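Local structure of putative cathepsin d (5N7Q) at residues Pro190-Ala193 with Trp197-His200; Tyr322-Asp327 with Val333-Val338; Val270-Ser275 with Pro310-Gly315. The protein probably cleaves peptide bonds within proteins as a cathepsin D-like aspartic endopeptidase of the pepsin family, here in complex with the inhibitor pepstatin A. All blocks are in the same frame, centred on the assembly; numbering follows the deposited sequence.

Contact 1. Residues Pro190-Ala193 with Trp197-His200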
ATOM      1  N   PRO A 190      14.285  -6.727  10.500  1.00  8.71           N
ATOM      2  CA  PRO A 190      13.671  -6.023  11.629  1.00  8.73           C
ATOM      3  C   PRO A 190      13.231  -4.623  11.252  1.00  8.69           C
ATOM      4  O   PRO A 190      13.928  -3.924  10.499  1.00  8.20           O
ATOM      5  CB  PRO A 190      14.794  -5.936  12.667  1.00  9.01           C
ATOM      6  CG  PRO A 190      16.046  -6.156  11.919  1.00  9.29           C
ATOM      7  CD  PRO A 190      15.736  -6.933  10.678  1.00  8.92           C
ATOM      8  N   VAL A 191      12.095  -4.178  11.775  1.00  7.87           N
ATOM      9  CA  VAL A 191      11.722  -2.760  11.611  1.00  8.32           C
ATOM     10  C   VAL A 191      12.771  -1.899  12.328  1.00  8.65           C
ATOM     11  O   VAL A 191      13.261  -2.252  13.388  1.00  9.62           O
ATOM     12  CB  VAL A 191      10.278  -2.498  12.124  1.00  8.56           C
ATOM     13  CG1 VAL A 191       9.936  -1.022  12.201  1.00  8.68           C
ATOM     14  CG2 VAL A 191       9.267  -3.263  11.282  1.00  8.93           C
ATOM     15  N   THR A 192      13.066  -0.767  11.732  1.00  8.36           N
ATOM     16  CA  THR A 192      13.929   0.251  12.322  1.00  8.48           C
ATOM     17  C   THR A 192      13.022   1.269  13.025  1.00  8.83           C
ATOM     18  O   THR A 192      12.600   1.032  14.156  1.00 10.31           O
ATOM     19  CB  THR A 192      14.826   0.878  11.247  1.00  8.76           C
ATOM     20  OG1 THR A 192      14.026   1.324  10.135  1.00  9.08           O
ATOM     21  CG2 THR A 192      15.837  -0.139  10.755  1.00  8.56           C
ATOM     22  N   ALA A 193      12.690   2.370  12.368  1.00  9.23           N
ATOM     23  CA  ALA A 193      11.823   3.402  12.928  1.00  9.61           C
ATOM     24  C   ALA A 193      10.370   2.947  12.799  1.00  9.27           C
ATOM     25  O   ALA A 193       9.870   2.737  11.691  1.00  9.46           O
ATOM     26  CB  ALA A 193      12.037   4.707  12.193  1.00 10.52           C
ATOM     27  N   TRP A 197       6.231   0.905   8.032  1.00  7.59           N
ATOM     28  CA  TRP A 197       6.881  -0.395   8.137  1.00  7.30           C
ATOM     29  C   TRP A 197       8.254  -0.294   7.482  1.00  7.75           C
ATOM     30  O   TRP A 197       8.422  -0.602   6.305  1.00  8.29           O
ATOM     31  CB  TRP A 197       6.012  -1.469   7.499  1.00  7.22           C
ATOM     32  CG  TRP A 197       4.829  -1.815   8.350  1.00  6.92           C
ATOM     33  CD1 TRP A 197       3.559  -1.278   8.286  1.00  6.84           C
ATOM     34  CD2 TRP A 197       4.791  -2.807   9.387  1.00  6.81           C
ATOM     35  NE1 TRP A 197       2.758  -1.884   9.228  1.00  6.95           N
ATOM     36  CE2 TRP A 197       3.486  -2.833   9.891  1.00  6.93           C
ATOM     37  CE3 TRP A 197       5.742  -3.697   9.911  1.00  6.60           C
ATOM     38  CZ2 TRP A 197       3.102  -3.705  10.905  1.00  6.93           C
ATOM     39  CZ3 TRP A 197       5.382  -4.540  10.904  1.00  7.01           C
ATOM     40  CH2 TRP A 197       4.045  -4.566  11.382  1.00  6.96           C
ATOM     41  N   GLN A 198       9.202   0.269   8.236  1.00  8.04           N
ATOM     42  CA  GLN A 198      10.492   0.733   7.728  1.00  8.06           C
ATOM     43  C   GLN A 198      11.624  -0.193   8.161  1.00  7.83           C
ATOM     44  O   GLN A 198      11.598  -0.724   9.282  1.00  7.60           O
ATOM     45  CB  GLN A 198      10.745   2.150   8.231  1.00  8.68           C
ATOM     46  CG  GLN A 198      11.939   2.869   7.609  1.00  8.93           C
ATOM     47  CD  GLN A 198      11.975   4.335   7.959  1.00  9.60           C
ATOM     48  OE1 GLN A 198      10.930   5.006   8.029  1.00 10.66           O
ATOM     49  NE2 GLN A 198      13.167   4.850   8.190  1.00 10.45           N
ATOM     50  N   PHE A 199      12.602  -0.369   7.290  1.00  8.27           N
ATOM     51  CA  PHE A 199      13.723  -1.288   7.538  1.00  8.39           C
ATOM     52  C   PHE A 199      14.914  -0.919   6.677  1.00  8.90           C
ATOM     53  O   PHE A 199      14.809  -0.093   5.775  1.00  8.71           O
ATOM     54  CB  PHE A 199      13.290  -2.750   7.274  1.00  8.57           C
ATOM     55  CG  PHE A 199      12.611  -2.930   5.956  1.00  8.76           C
ATOM     56  CD1 PHE A 199      13.347  -3.188   4.807  1.00  9.16           C
ATOM     57  CD2 PHE A 199      11.234  -2.772   5.838  1.00  8.84           C
ATOM     58  CE1 PHE A 199      12.718  -3.317   3.575  1.00  9.40           C
ATOM     59  CE2 PHE A 199      10.613  -2.907   4.612  1.00  9.63           C
ATOM     60  CZ  PHE A 199      11.348  -3.167   3.476  1.00  9.36           C
ATOM     61  N   HIS A 200      16.030  -1.576   6.977  1.00  8.94           N
ATOM     62  CA  HIS A 200      17.283  -1.366   6.242  1.00 10.23           C
ATOM     63  C   HIS A 200      17.398  -2.304   5.049  1.00  9.88           C
ATOM     64  O   HIS A 200      17.101  -3.505   5.117  1.00  9.73           O
ATOM     65  CB  HIS A 200      18.451  -1.580   7.206  1.00 11.10           C
ATOM     66  CG  HIS A 200      19.797  -1.366   6.585  1.00 11.68           C
ATOM     67  ND1 HIS A 200      20.284  -0.117   6.289  1.00 12.54           N
ATOM     68  CD2 HIS A 200      20.757  -2.246   6.214  1.00 12.72           C
ATOM     69  CE1 HIS A 200      21.485  -0.232   5.755  1.00 12.10           C
ATOM     70  NE2 HIS A 200      21.784  -1.511   5.680  1.00 12.18           N
TER
HETATM   71  O   HOH W   1      16.352  -3.463   9.266  1.00 11.46           O
HETATM   72  O   HOH W   2       8.950   4.753   9.969  1.00  9.13           O

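Contact 2. Residues Tyr322-Asp327 with Val333-Val338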
ATOM      1  N   TYR A 322       6.608 -10.682  -4.123  1.00  8.04           N
ATOM      2  CA  TYR A 322       7.034 -11.098  -2.784  1.00  8.40           C
ATOM      3  C   TYR A 322       5.893 -10.952  -1.793  1.00  8.27           C
ATOM      4  O   TYR A 322       5.492  -9.853  -1.443  1.00  9.46           O
ATOM      5  CB  TYR A 322       8.312 -10.358  -2.377  1.00  8.70           C
ATOM      6  CG  TYR A 322       9.410 -10.697  -3.382  1.00  8.82           C
ATOM      7  CD1 TYR A 322       9.949 -11.968  -3.421  1.00  9.23           C
ATOM      8  CD2 TYR A 322       9.793  -9.815  -4.382  1.00  9.46           C
ATOM      9  CE1 TYR A 322      10.864 -12.337  -4.377  1.00  9.55           C
ATOM     10  CE2 TYR A 322      10.710 -10.168  -5.343  1.00  9.29           C
ATOM     11  CZ  TYR A 322      11.226 -11.445  -5.347  1.00  9.62           C
ATOM     12  OH  TYR A 322      12.166 -11.794  -6.306  1.00 10.76           O
ATOM     13  N   TYR A 323       5.327 -12.089  -1.401  1.00  7.94           N
ATOM     14  CA  TYR A 323       4.355 -12.176  -0.316  1.00  7.75           C
ATOM     15  C   TYR A 323       4.976 -11.584   0.961  1.00  8.10           C
ATOM     16  O   TYR A 323       6.146 -11.841   1.248  1.00  8.91           O
ATOM     17  CB  TYR A 323       4.028 -13.636  -0.101  1.00  7.61           C
ATOM     18  CG  TYR A 323       2.914 -13.945   0.866  1.00  7.38           C
ATOM     19  CD1 TYR A 323       1.609 -13.489   0.632  1.00  7.21           C
ATOM     20  CD2 TYR A 323       3.127 -14.727   1.984  1.00  7.32           C
ATOM     21  CE1 TYR A 323       0.576 -13.784   1.495  1.00  7.71           C
ATOM     22  CE2 TYR A 323       2.102 -15.026   2.855  1.00  7.59           C
ATOM     23  CZ  TYR A 323       0.818 -14.583   2.613  1.00  7.69           C
ATOM     24  OH  TYR A 323      -0.203 -14.904   3.465  1.00  7.74           O
ATOM     25  N   THR A 324       4.211 -10.761   1.684  1.00  7.57           N
ATOM     26  CA  THR A 324       4.798  -9.947   2.725  1.00  7.88           C
ATOM     27  C   THR A 324       4.030 -10.142   4.007  1.00  7.62           C
ATOM     28  O   THR A 324       2.806 -10.096   4.039  1.00  7.87           O
ATOM     29  CB  THR A 324       4.840  -8.478   2.355  1.00  7.75           C
ATOM     30  OG1 THR A 324       5.535  -8.331   1.107  1.00  8.96           O
ATOM     31  CG2 THR A 324       5.589  -7.663   3.364  1.00  7.79           C
ATOM     32  N   ILE A 325       4.789 -10.358   5.067  1.00  7.62           N
ATOM     33  CA  ILE A 325       4.296 -10.572   6.428  1.00  7.64           C
ATOM     34  C   ILE A 325       4.651  -9.337   7.251  1.00  7.43           C
ATOM     35  O   ILE A 325       5.816  -8.966   7.352  1.00  7.89           O
ATOM     36  CB  ILE A 325       4.942 -11.801   7.091  1.00  8.05           C
ATOM     37  CG1 ILE A 325       4.602 -13.115   6.345  1.00  8.15           C
ATOM     38  CG2 ILE A 325       4.430 -11.945   8.510  1.00  8.33           C
ATOM     39  CD1 ILE A 325       5.376 -13.343   5.063  1.00  8.54           C
ATOM     40  N   PHE A 326       3.631  -8.711   7.845  1.00  6.95           N
ATOM     41  CA  PHE A 326       3.770  -7.527   8.688  1.00  7.11           C
ATOM     42  C   PHE A 326       3.515  -8.005  10.132  1.00  7.08           C
ATOM     43  O   PHE A 326       2.382  -8.305  10.501  1.00  7.45           O
ATOM     44  CB  PHE A 326       2.760  -6.471   8.265  1.00  7.38           C
ATOM     45  CG  PHE A 326       2.964  -5.947   6.879  1.00  7.35           C
ATOM     46  CD1 PHE A 326       2.423  -6.625   5.771  1.00  7.63           C
ATOM     47  CD2 PHE A 326       3.654  -4.770   6.683  1.00  7.53           C
ATOM     48  CE1 PHE A 326       2.628  -6.124   4.486  1.00  7.95           C
ATOM     49  CE2 PHE A 326       3.855  -4.272   5.401  1.00  7.70           C
ATOM     50  CZ  PHE A 326       3.319  -4.944   4.308  1.00  7.96           C
ATOM     51  N   ASP A 327       4.580  -8.082  10.927  1.00  6.92           N
ATOM     52  CA  ASP A 327       4.553  -8.750  12.238  1.00  7.29           C
ATOM     53  C   ASP A 327       4.692  -7.734  13.363  1.00  7.57           C
ATOM     54  O   ASP A 327       5.778  -7.182  13.575  1.00  7.53           O
ATOM     55  CB  ASP A 327       5.684  -9.796  12.239  1.00  7.61           C
ATOM     56  CG  ASP A 327       5.818 -10.586  13.532  1.00  7.95           C
ATOM     57  OD1 ASP A 327       5.311 -10.136  14.577  1.00  8.44           O
ATOM     58  OD2 ASP A 327       6.463 -11.678  13.438  1.00  8.64           O
ATOM     59  N   VAL A 333       9.367  -7.413   9.310  1.00  7.25           N
ATOM     60  CA  VAL A 333       8.739  -7.611   8.004  1.00  7.46           C
ATOM     61  C   VAL A 333       9.344  -8.858   7.406  1.00  7.16           C
ATOM     62  O   VAL A 333      10.572  -9.013   7.428  1.00  7.42           O
ATOM     63  CB  VAL A 333       8.911  -6.394   7.064  1.00  7.56           C
ATOM     64  CG1 VAL A 333       8.267  -6.694   5.698  1.00  8.04           C
ATOM     65  CG2 VAL A 333       8.315  -5.120   7.663  1.00  7.88           C
ATOM     66  N   GLY A 334       8.490  -9.713   6.836  1.00  6.97           N
ATOM     67  CA  GLY A 334       8.936 -10.946   6.196  1.00  7.06           C
ATOM     68  C   GLY A 334       8.613 -10.872   4.701  1.00  7.20           C
ATOM     69  O   GLY A 334       7.527 -10.388   4.316  1.00  7.42           O
ATOM     70  N   PHE A 335       9.512 -11.430   3.868  1.00  7.49           N
ATOM     71  CA  PHE A 335       9.302 -11.501   2.417  1.00  7.75           C
ATOM     72  C   PHE A 335       9.539 -12.944   1.955  1.00  8.17           C
ATOM     73  O   PHE A 335      10.502 -13.579   2.364  1.00  8.83           O
ATOM     74  CB  PHE A 335      10.234 -10.579   1.624  1.00  8.17           C
ATOM     75  CG  PHE A 335      10.029  -9.114   1.892  1.00  7.84           C
ATOM     76  CD1 PHE A 335       8.859  -8.466   1.497  1.00  7.95           C
ATOM     77  CD2 PHE A 335      11.004  -8.384   2.546  1.00  8.25           C
ATOM     78  CE1 PHE A 335       8.686  -7.108   1.741  1.00  8.30           C
ATOM     79  CE2 PHE A 335      10.825  -7.040   2.801  1.00  8.94           C
ATOM     80  CZ  PHE A 335       9.682  -6.405   2.408  1.00  8.60           C
ATOM     81  N   ALA A 336       8.689 -13.429   1.071  1.00  8.44           N
ATOM     82  CA  ALA A 336       8.924 -14.723   0.404  1.00  8.92           C
ATOM     83  C   ALA A 336       8.418 -14.661  -1.034  1.00  9.88           C
ATOM     84  O   ALA A 336       7.446 -14.005  -1.316  1.00 10.08           O
ATOM     85  CB  ALA A 336       8.251 -15.861   1.144  1.00  9.54           C
ATOM     86  N   GLU A 337       9.016 -15.459  -1.899  1.00 10.69           N
ATOM     87  CA  GLU A 337       8.572 -15.568  -3.275  1.00 11.82           C
ATOM     88  C   GLU A 337       7.114 -15.988  -3.322  1.00 11.17           C
ATOM     89  O   GLU A 337       6.735 -16.962  -2.704  1.00  9.79           O
ATOM     90  CB  GLU A 337       9.403 -16.646  -3.969  1.00 15.15           C
ATOM     91  CG  GLU A 337       9.135 -16.763  -5.446  1.00 18.79           C
ATOM     92  CD  GLU A 337      10.097 -17.697  -6.180  1.00 22.64           C
ATOM     93  OE1 GLU A 337      11.012 -18.300  -5.561  1.00 25.43           O
ATOM     94  OE2 GLU A 337       9.924 -17.820  -7.413  1.00 27.00           O
ATOM     95  N   VAL A 338       6.310 -15.271  -4.078  1.00 10.34           N
ATOM     96  CA  VAL A 338       4.884 -15.553  -4.170  1.00 11.00           C
ATOM     97  C   VAL A 338       4.637 -16.906  -4.852  1.00 12.32           C
ATOM     98  O   VAL A 338       5.473 -17.364  -5.639  1.00 12.54           O
ATOM     99  CB  VAL A 338       4.146 -14.361  -4.837  1.00 11.15           C
ATOM    100  CG1 VAL A 338       4.372 -14.340  -6.349  1.00 10.70           C
ATOM    101  CG2 VAL A 338       2.672 -14.345  -4.488  1.00 11.39           C
TER

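Contact 3. Residues Val270-Ser275 with Pro310-Gly315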
ATOM      1  N   VAL A 270      16.140  -6.006 -11.986  1.00 12.07           N
ATOM      2  CA  VAL A 270      16.579  -5.102 -10.919  1.00 11.58           C
ATOM      3  C   VAL A 270      16.421  -5.838  -9.594  1.00 12.15           C
ATOM      4  O   VAL A 270      15.394  -6.450  -9.345  1.00 12.91           O
ATOM      5  CB  VAL A 270      15.780  -3.793 -10.927  1.00 12.00           C
ATOM      6  CG1 VAL A 270      16.135  -2.880  -9.774  1.00 12.65           C
ATOM      7  CG2 VAL A 270      15.997  -3.033 -12.237  1.00 11.64           C
ATOM      8  N   THR A 271      17.451  -5.790  -8.754  1.00 11.72           N
ATOM      9  CA  THR A 271      17.517  -6.638  -7.555  1.00 12.07           C
ATOM     10  C   THR A 271      17.708  -5.817  -6.293  1.00 11.88           C
ATOM     11  O   THR A 271      18.598  -4.956  -6.236  1.00 11.82           O
ATOM     12  CB  THR A 271      18.657  -7.640  -7.706  1.00 12.91           C
ATOM     13  OG1 THR A 271      18.459  -8.410  -8.894  1.00 14.84           O
ATOM     14  CG2 THR A 271      18.756  -8.575  -6.484  1.00 12.89           C
ATOM     15  N   PHE A 272      16.901  -6.111  -5.261  1.00 11.21           N
ATOM     16  CA  PHE A 272      16.998  -5.516  -3.920  1.00 11.57           C
ATOM     17  C   PHE A 272      17.546  -6.566  -2.988  1.00 11.33           C
ATOM     18  O   PHE A 272      17.071  -7.703  -2.983  1.00 11.51           O
ATOM     19  CB  PHE A 272      15.618  -5.063  -3.412  1.00 11.25           C
ATOM     20  CG  PHE A 272      15.108  -3.852  -4.113  1.00 11.24           C
ATOM     21  CD1 PHE A 272      14.587  -3.970  -5.404  1.00 11.60           C
ATOM     22  CD2 PHE A 272      15.166  -2.593  -3.522  1.00 10.82           C
ATOM     23  CE1 PHE A 272      14.155  -2.842  -6.084  1.00 11.90           C
ATOM     24  CE2 PHE A 272      14.737  -1.469  -4.204  1.00 11.46           C
ATOM     25  CZ  PHE A 272      14.238  -1.593  -5.482  1.00 11.43           C
ATOM     26  N   THR A 273      18.605  -6.223  -2.265  1.00 10.59           N
ATOM     27  CA  THR A 273      19.214  -7.145  -1.314  1.00 10.98           C
ATOM     28  C   THR A 273      18.752  -6.744   0.078  1.00 10.60           C
ATOM     29  O   THR A 273      18.980  -5.624   0.519  1.00 10.20           O
ATOM     30  CB  THR A 273      20.743  -7.151  -1.413  1.00 11.22           C
ATOM     31  OG1 THR A 273      21.123  -7.611  -2.724  1.00 13.07           O
ATOM     32  CG2 THR A 273      21.329  -8.112  -0.347  1.00 11.66           C
ATOM     33  N   ILE A 274      18.098  -7.675   0.773  1.00 10.31           N
ATOM     34  CA  ILE A 274      17.497  -7.414   2.072  1.00 10.41           C
ATOM     35  C   ILE A 274      17.845  -8.585   2.966  1.00 10.73           C
ATOM     36  O   ILE A 274      17.657  -9.730   2.578  1.00 10.95           O
ATOM     37  CB  ILE A 274      15.946  -7.283   1.971  1.00 10.60           C
ATOM     38  CG1 ILE A 274      15.554  -6.267   0.873  1.00 10.93           C
ATOM     39  CG2 ILE A 274      15.372  -6.940   3.333  1.00 11.47           C
ATOM     40  CD1 ILE A 274      14.057  -6.240   0.574  1.00 11.10           C
ATOM     41  N   SER A 275      18.406  -8.293   4.131  1.00 11.55           N
ATOM     42  CA  SER A 275      18.917  -9.340   5.041  1.00 11.60           C
ATOM     43  C   SER A 275      19.868 -10.322   4.335  1.00 12.27           C
ATOM     44  O   SER A 275      19.874 -11.517   4.616  1.00 13.13           O
ATOM     45  CB  SER A 275      17.760 -10.055   5.754  1.00 12.02           C
ATOM     46  OG  SER A 275      17.073  -9.147   6.621  1.00 12.54           O
ATOM     47  N   PRO A 310      15.868  10.216   3.275  1.00 24.05           N
ATOM     48  CA  PRO A 310      15.811   9.451   2.041  1.00 21.09           C
ATOM     49  C   PRO A 310      15.462   8.001   2.296  1.00 17.66           C
ATOM     50  O   PRO A 310      16.016   7.364   3.198  1.00 16.19           O
ATOM     51  CB  PRO A 310      17.220   9.555   1.460  1.00 23.57           C
ATOM     52  CG  PRO A 310      17.884  10.673   2.168  1.00 25.27           C
ATOM     53  CD  PRO A 310      17.179  10.874   3.462  1.00 25.07           C
ATOM     54  N   LEU A 311      14.495   7.507   1.540  1.00 14.37           N
ATOM     55  CA  LEU A 311      14.190   6.099   1.586  1.00 14.21           C
ATOM     56  C   LEU A 311      13.491   5.663   0.327  1.00 12.59           C
ATOM     57  O   LEU A 311      13.089   6.473  -0.517  1.00 13.40           O
ATOM     58  CB  LEU A 311      13.403   5.691   2.847  1.00 16.04           C
ATOM     59  CG  LEU A 311      12.033   6.333   3.059  1.00 15.94           C
ATOM     60  CD1 LEU A 311      10.967   5.656   2.220  1.00 16.16           C
ATOM     61  CD2 LEU A 311      11.584   6.287   4.510  1.00 17.01           C
ATOM     62  N   TRP A 312      13.465   4.358   0.166  1.00 10.59           N
ATOM     63  CA  TRP A 312      12.775   3.723  -0.938  1.00 10.32           C
ATOM     64  C   TRP A 312      11.442   3.223  -0.447  1.00 10.04           C
ATOM     65  O   TRP A 312      11.348   2.613   0.634  1.00 11.09           O
ATOM     66  CB  TRP A 312      13.571   2.514  -1.445  1.00 10.81           C
ATOM     67  CG  TRP A 312      14.918   2.866  -2.051  1.00 11.17           C
ATOM     68  CD1 TRP A 312      16.053   3.222  -1.381  1.00 11.65           C
ATOM     69  CD2 TRP A 312      15.268   2.859  -3.451  1.00 11.19           C
ATOM     70  NE1 TRP A 312      17.088   3.434  -2.267  1.00 12.23           N
ATOM     71  CE2 TRP A 312      16.633   3.227  -3.543  1.00 11.55           C
ATOM     72  CE3 TRP A 312      14.561   2.574  -4.628  1.00 11.67           C
ATOM     73  CZ2 TRP A 312      17.296   3.334  -4.773  1.00 12.20           C
ATOM     74  CZ3 TRP A 312      15.225   2.677  -5.841  1.00 12.56           C
ATOM     75  CH2 TRP A 312      16.584   3.039  -5.897  1.00 12.29           C
ATOM     76  N   ILE A 313      10.394   3.483  -1.208  1.00  9.14           N
ATOM     77  CA  ILE A 313       9.093   2.884  -0.905  1.00  8.81           C
ATOM     78  C   ILE A 313       8.907   1.674  -1.816  1.00  8.28           C
ATOM     79  O   ILE A 313       8.860   1.821  -3.060  1.00  8.49           O
ATOM     80  CB  ILE A 313       7.919   3.855  -1.094  1.00  9.36           C
ATOM     81  CG1 ILE A 313       8.038   5.101  -0.183  1.00  9.55           C
ATOM     82  CG2 ILE A 313       6.611   3.114  -0.825  1.00  9.11           C
ATOM     83  CD1 ILE A 313       6.958   6.155  -0.407  1.00 10.14           C
ATOM     84  N   LEU A 314       8.832   0.503  -1.213  1.00  7.75           N
ATOM     85  CA  LEU A 314       8.557  -0.743  -1.919  1.00  7.91           C
ATOM     86  C   LEU A 314       7.045  -0.928  -1.961  1.00  7.32           C
ATOM     87  O   LEU A 314       6.429  -1.359  -1.010  1.00  6.91           O
ATOM     88  CB  LEU A 314       9.277  -1.903  -1.232  1.00  8.53           C
ATOM     89  CG  LEU A 314      10.805  -1.788  -1.097  1.00  9.11           C
ATOM     90  CD1 LEU A 314      11.404  -3.062  -0.561  1.00  9.88           C
ATOM     91  CD2 LEU A 314      11.426  -1.428  -2.434  1.00  9.65           C
ATOM     92  N   GLY A 315       6.445  -0.519  -3.068  1.00  6.98           N
ATOM     93  CA  GLY A 315       5.014  -0.619  -3.304  1.00  7.12           C
ATOM     94  C   GLY A 315       4.659  -1.888  -4.049  1.00  6.88           C
ATOM     95  O   GLY A 315       5.396  -2.876  -3.990  1.00  7.08           O
TER

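Contact 1. Residues Pro190-Ala193 with Trp197-His200
Thr-192 N donates a nearly straight hydrogen bond (162°) to Gln-198 O at 2.9 Å, the only direct one between two segments whose end-to-end directions stand 107° apart and whose backbones come nearest at Val-191 and Phe-199. The donor lies tilted from the carbonyl plane, and the loop crosses the strand instead of pairing with it. Val-191 CA also approaches Gln-198 O, at 3.1 Å in a CA-H...O contact, so one carbonyl receives two successive residues of the loop.

With its CG1 anti to the backbone N (chi1 170°), Val-191 lays that methyl beside the same oxygen and turns CG2 to Trp-197, reaching CE3 at 3.8 Å obliquely to the ring. A branched apolar residue fits here, next to a buried indole whose NE1 is bonded to Leu-127 O and whose side chain lies about 7 Å from that of Asp-227, a predicted active-site residue. Gln-198 stretches out instead, and its CG passes Thr-192 OG1 at 3.6 Å. The two polar ends do not bond to each other: Thr-192 OG1 and Gln-198 NE2 both bond to Glu-223 OE1, on the neighbouring strand 222-226. The amide oxygen has another partner, a water that donates to Gln-198 OE1 and to Ala-193 O, each at 2.8 Å. A second water accepts from His-200 N at 3.0 Å and donates to Pro-190 O, bridging the gap at the other end of the crossing.

This loop carries the chain from strand 187-190 into strand 198-206. It is joined to the latter mainly by polar chemistry, with one direct backbone bond, two bridging waters and a shared carboxylate oxygen, which suits a partly solvated surface beside a single apolar contact with the indole.

Contact 2. Residues Tyr322-Asp327 with Val333-Val338
Ile-325 and Gly-334 face each other in the tightest part of this antiparallel ladder, with the Ile-325 N to Gly-334 O and Gly-334 N to Ile-325 O hydrogen bonds both 2.8 Å long. Gly-334 N lies in the plane of the Ile-325 carbonyl, on a lone pair of its oxygen. Since Gly-334 has no side chain, Ile-325 can lie over its backbone, and its CD1 comes within 3.7 Å of Gly-334 O. On the other face of the sheet Thr-324 and Phe-335 run side by side, pointing the same way. Thr-324 OG1 meets the ring edge at Phe-335 CD1 (3.3 Å), and its CG2 lies 3.5 Å from Phe-335 CE1. A chi1 of -56° sets OG1 beside the backbone N, and there it bonds back to Tyr-322 O at 3.0 Å, approaching from above the carbonyl plane. Threonine suits this buried place: the methyl packs while the hydroxyl is satisfied by its own strand.

The two strands, 155° apart in direction, form a beta hairpin. Its outer edges are paired in turn with strand 155-160 and strand 187-190, an arrangement that matches the central sheet between the two lobes of pepsin-like peptidases. Near the turn, Asp-327 is salt-bridged to Arg-332.

At the end away from the turn, where Tyr-322 and Tyr-323 meet Ala-336 and Glu-337, the pairing slackens. Tyr-323 N reaches Ala-336 O at 2.9 Å, but the bend at the hydrogen, 120°, makes the bond weak, although Ala-336 N returns a better one to Tyr-323 O. Tyr-322 lays its CD1 3.9 Å from Glu-337 CA and sends its hydroxyl away to Ser-280 O. Glu-337 is exposed to solvent, and its carboxylate has a long, weak ion pair with Lys-183.

Contact 3. Residues Val270-Ser275 with Pro310-Gly315
Phe-272 reaches across to Trp-312 and Leu-314 from a strand whose axis passes 11.8 Å from that of 312-314, so side chains alone bridge the gap. Its CB points toward the other segment, and a chi1 of -72° sets CG anti to the carbonyl carbon, sending the ring into the space between the strands. Of the ring atoms, CD2 comes first to Leu-314, 4.1 Å from its CD2. Farther out, CE2 does double duty: it lies 3.8 Å from Leu-314 CD2 and 4.1 Å from Trp-312 CE3. CZ, at the tip, still brushes the same leucine methyl. That methyl sits off-centre over the ring in a CH-pi contact, 4.2 Å from the Phe-272 centroid.

Toward Trp-312 the ring presents its edge. The two planes stand at 84° in an offset edge-to-face pair, with CE2 over the rim of one indole face. A flat phenyl suits the spot, offering its pi cloud, off-centre, to the leucine methyl and an edge to the tryptophan. Ile-274 adds its CD1, 4.3 Å from Leu-314 CD1.

Ile-313, between Trp-312 and Leu-314 in the strand, packs on Asp-227 and on an apolar side chain of the bound inhibitor, and the Leu-314 side chain is about 7 Å from that of Asp-227. Near-perpendicular strands of one curled sheet, meeting through buried apolar side chains, are consistent with orthogonal beta packing, here in the core behind one predicted catalytic aspartate of a pepsin-like fold.

Contact 1 comes first along the chain, then contact 3, then contact 2, and their centres lie 12 to 14 Å apart. Contact 2 belongs to the hairpin 322-327/332-337, whose second strand pairs with 187-190; the chain leaves that strand through contact 1 and enters 198-206, the neighbour of strand 270-274 in contact 3. Aromatic and aliphatic side chains join all three: Trp-197 packs on Phe-326 and Val-333, while the Phe-199 ring touches both Phe-335 and Leu-314, and Ile-274 meets Phe-335. The central sheet and the lobe carrying Asp-227 thus appear to be joined through a shared apolar core, close to the predicted active site.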